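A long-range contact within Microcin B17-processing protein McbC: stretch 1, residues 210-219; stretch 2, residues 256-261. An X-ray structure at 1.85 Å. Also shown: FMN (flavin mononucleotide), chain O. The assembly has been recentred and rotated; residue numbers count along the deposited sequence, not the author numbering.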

# COMPACT_ATOMS: atom_id res chain seq x y z
N ALA D 210 -0.95 18.30 -7.36
CA ALA D 210 -2.00 18.99 -6.58
C ALA D 210 -1.49 19.54 -5.23
O ALA D 210 -1.83 20.66 -4.84
N LEU D 211 -0.67 18.75 -4.54
CA LEU D 211 -0.07 19.17 -3.26
C LEU D 211 0.89 20.34 -3.44
O LEU D 211 0.84 21.28 -2.69
N MET D 212 1.71 20.30 -4.48
CA MET D 212 2.57 21.42 -4.81
C MET D 212 1.76 22.68 -5.14
O MET D 212 2.08 23.76 -4.67
N GLU D 213 0.69 22.52 -5.90
CA GLU D 213 -0.16 23.63 -6.22
C GLU D 213 -0.73 24.32 -5.00
O GLU D 213 -0.78 25.52 -4.95
N THR D 214 -1.11 23.55 -4.00
CA THR D 214 -1.60 24.08 -2.73
C THR D 214 -0.60 25.03 -2.07
O THR D 214 -0.97 26.09 -1.59
N GLY D 215 0.69 24.65 -2.11
CA GLY D 215 1.75 25.46 -1.59
C GLY D 215 1.94 26.74 -2.38
O GLY D 215 2.20 27.80 -1.78
N SER D 216 1.81 26.67 -3.73
CA SER D 216 1.87 27.90 -4.51
C SER D 216 0.73 28.85 -4.13
O SER D 216 0.87 30.10 -4.17
N MET D 217 -0.42 28.28 -3.79
CA MET D 217 -1.58 29.09 -3.44
C MET D 217 -1.41 29.75 -2.08
O MET D 217 -1.58 30.96 -1.98
N TYR D 218 -1.07 28.99 -1.05
CA TYR D 218 -0.93 29.64 0.26
C TYR D 218 0.24 30.63 0.28
O TYR D 218 0.22 31.59 1.05
N GLN D 219 1.24 30.40 -0.57
CA GLN D 219 2.39 31.30 -0.64
C GLN D 219 1.98 32.67 -1.19
O GLN D 219 2.40 33.69 -0.67
N PRO D 256 -9.41 18.40 3.10
CA PRO D 256 -8.61 19.58 3.44
C PRO D 256 -7.11 19.26 3.56
O PRO D 256 -6.74 18.35 4.29
N LEU D 257 -6.27 19.94 2.80
CA LEU D 257 -4.83 19.71 2.82
C LEU D 257 -4.08 20.54 3.86
O LEU D 257 -3.11 20.08 4.44
N ILE D 258 -4.53 21.78 4.06
CA ILE D 258 -3.84 22.73 4.91
C ILE D 258 -4.80 23.86 5.24
O ILE D 258 -5.71 24.18 4.47
N VAL D 259 -4.62 24.40 6.44
CA VAL D 259 -5.40 25.53 6.92
C VAL D 259 -4.45 26.73 7.03
O VAL D 259 -3.24 26.56 7.24
N GLN D 260 -4.97 27.93 6.85
CA GLN D 260 -4.16 29.14 6.96
C GLN D 260 -4.97 30.18 7.70
O GLN D 260 -6.02 30.62 7.23
N PHE D 261 -4.47 30.56 8.87
CA PHE D 261 -5.16 31.52 9.73
C PHE D 261 -4.72 32.93 9.42
O PHE D 261 -3.56 33.15 9.07

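A helix, 210-219, lies along a strand, 256-261, with the two running nearly the same way: their N-to-C directions differ by 13° and their axes come within 9.5 Å. The helix meets the strand with Leu-211, Thr-214 and Tyr-218, spaced by three and then four residues. The strand answers with Leu-257, Ile-258 and Gln-260. Together the two sides bury 305 Å², most of it under Leu-257, Tyr-218 and Ile-258.

Leu-257 gives up the most surface. Its CA-to-CB bond points toward the helix, and chi1 m with chi2 t extends the side chain to the gap between Leu-211 and Thr-214. Its CD1 meets CD1 of Leu-211 at 3.7 Å, a methyl-to-methyl contact, and reaches OG1 of Thr-214 at 3.3 Å. Leu-211 starts out sideways, but its m, p rotamer brings the end of the side chain nearer the strand. A first rule follows: a residue at the margin of the stripe can still join the contact if its rotamer carries the tip inward.

Thr-214 sits in the middle of the stripe and points toward the strand. With chi1 m, its OG1 donates a hydrogen bond to the backbone O of Ala-210 at 3.0 Å, the same carbonyl that accepts from Thr-214 N at 3.1 Å. The hydroxyl is therefore satisfied within its own helix and can lie against a leucine methyl without needing a polar partner across the gap. Its methyl is used too, as CG2 packs against CG2 of Ile-258 at 3.7 Å.

Tyr-218 covers nearly as much as Leu-257. It points toward the strand, and chi1 p with chi2 near 60° sets its ring beside Ile-258, whose CG2 lies 3.9 Å from CD2 of the tyrosine. Ile-258, with chi1 t and chi2 p, thus offers the same methyl to two helix residues about one turn apart, Thr-214 and Tyr-218. It also reaches the cofactor, its CD1 standing 3.8 Å from C7M of FMN. The tyrosine approaches the neighbouring methyl of the flavin, with OH 3.5 Å from C8M, so these two residues bring the helix-strand contact up to the dimethyl end of the isoalloxazine.

The polar element comes at the far end. Gln-260, extended with chi1 and chi2 both t, points toward the helix and runs its amide alongside Tyr-218. Its NE2 donates a weak hydrogen bond to the backbone O of Tyr-218, at 3.4 Å with an N-H...O angle of 148°, while OE1 lies 3.4 Å from the tyrosine CB. NE2 and OE1 both have hydrogen-bond partners elsewhere in the structure, so NE2 does not depend on this weak link. The rules are few: leucine and isoleucine methyls pack against each other, the threonine and the tyrosine ring, a threonine satisfies its hydroxyl on its own helix and still faces the strand, and one long amide adds a weak polar link beside the tyrosine.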

# COMPACT_ATOMS: atom_id res chain seq x y z
CB ALA D 210 -3.16 18.06 -6.35
CB LEU D 211 0.61 17.98 -2.54
CG LEU D 211 -0.31 17.21 -1.60
CD1 LEU D 211 -1.60 16.72 -2.23
CD2 LEU D 211 0.42 16.01 -1.03
CB MET D 212 3.57 21.05 -5.92
CG MET D 212 4.58 20.03 -5.43
SD MET D 212 5.84 19.59 -6.63
CE MET D 212 4.88 18.89 -7.96
CB GLU D 213 -1.27 23.18 -7.14
CG GLU D 213 -2.27 24.25 -7.50
CD GLU D 213 -3.29 23.74 -8.50
OE1 GLU D 213 -2.86 23.00 -9.44
OE2 GLU D 213 -4.50 24.07 -8.33
CB THR D 214 -1.95 22.92 -1.80
OG1 THR D 214 -2.91 22.09 -2.48
CG2 THR D 214 -2.53 23.42 -0.51
CB SER D 216 1.88 27.62 -6.04
OG SER D 216 0.63 27.16 -6.48
CB MET D 217 -2.87 28.29 -3.51
CG MET D 217 -3.15 27.82 -4.91
SD MET D 217 -4.42 26.56 -4.96
CE MET D 217 -5.84 27.53 -4.47
CB TYR D 218 -0.92 28.66 1.43
CG TYR D 218 0.29 27.77 1.65
CD1 TYR D 218 1.56 28.29 1.87
CD2 TYR D 218 0.14 26.38 1.73
CE1 TYR D 218 2.64 27.45 2.10
CE2 TYR D 218 1.21 25.53 1.98
CZ TYR D 218 2.46 26.06 2.17
OH TYR D 218 3.52 25.22 2.39
CB GLN D 219 3.52 30.70 -1.47
CG GLN D 219 4.81 31.52 -1.48
CD GLN D 219 5.44 31.77 -0.11
OE1 GLN D 219 5.14 31.09 0.88
NE2 GLN D 219 6.33 32.79 -0.05
CB PRO D 256 -9.18 20.01 4.80
CG PRO D 256 -9.68 18.74 5.41
CD PRO D 256 -10.20 17.92 4.26
CB LEU D 257 -4.20 19.96 1.43
CG LEU D 257 -4.58 18.98 0.33
CD1 LEU D 257 -3.93 19.36 -0.98
CD2 LEU D 257 -4.21 17.56 0.72
CB ILE D 258 -2.52 23.22 4.24
CG1 ILE D 258 -1.55 23.80 5.24
CG2 ILE D 258 -2.78 24.20 3.11
CD1 ILE D 258 -0.94 22.77 6.16
CB VAL D 259 -6.05 25.19 8.28
CG1 VAL D 259 -6.69 26.41 8.93
CG2 VAL D 259 -7.10 24.09 8.10
CB GLN D 260 -3.74 29.67 5.59
CG GLN D 260 -2.70 30.78 5.63
CD GLN D 260 -2.22 31.15 4.24
OE1 GLN D 260 -2.87 30.84 3.24
NE2 GLN D 260 -1.09 31.87 4.18
CB PHE D 261 -4.86 31.21 11.20
CG PHE D 261 -5.52 29.96 11.70
CD1 PHE D 261 -6.91 29.91 11.83
CD2 PHE D 261 -4.78 28.85 12.03
CE1 PHE D 261 -7.53 28.77 12.28
CE2 PHE D 261 -5.40 27.71 12.50
CZ PHE D 261 -6.78 27.65 12.61
N1 FMN O . 2.91 26.49 12.94
C2 FMN O . 2.26 26.05 14.05
O2 FMN O . 2.40 26.72 15.09
N3 FMN O . 1.48 24.94 14.05
C4 FMN O . 1.29 24.20 12.93
O4 FMN O . 0.57 23.18 12.94
C4A FMN O . 1.98 24.60 11.68
N5 FMN O . 1.86 23.90 10.53
C5A FMN O . 2.50 24.30 9.40
C6 FMN O . 2.34 23.57 8.23
C7 FMN O . 2.97 23.94 7.05
C7M FMN O . 2.78 23.12 5.79
C8 FMN O . 3.82 25.16 7.02
C8M FMN O . 4.51 25.58 5.75
C9 FMN O . 3.99 25.92 8.19
C9A FMN O . 3.36 25.54 9.39
N10 FMN O . 3.50 26.28 10.60
C10 FMN O . 2.82 25.82 11.75
C1' FMN O . 4.31 27.50 10.68
C2' FMN O . 5.77 27.13 10.87
O2' FMN O . 5.95 26.60 12.20
C3' FMN O . 6.65 28.36 10.60
O3' FMN O . 6.56 28.71 9.21
C4' FMN O . 8.11 28.14 10.96
O4' FMN O . 8.21 27.90 12.37
C5' FMN O . 9.01 29.33 10.63
O5' FMN O . 8.52 30.49 11.30
P FMN O . 8.11 31.80 10.49
O1P FMN O . 6.99 31.40 9.55
O2P FMN O . 7.64 32.75 11.58
O3P FMN O . 9.40 32.18 9.83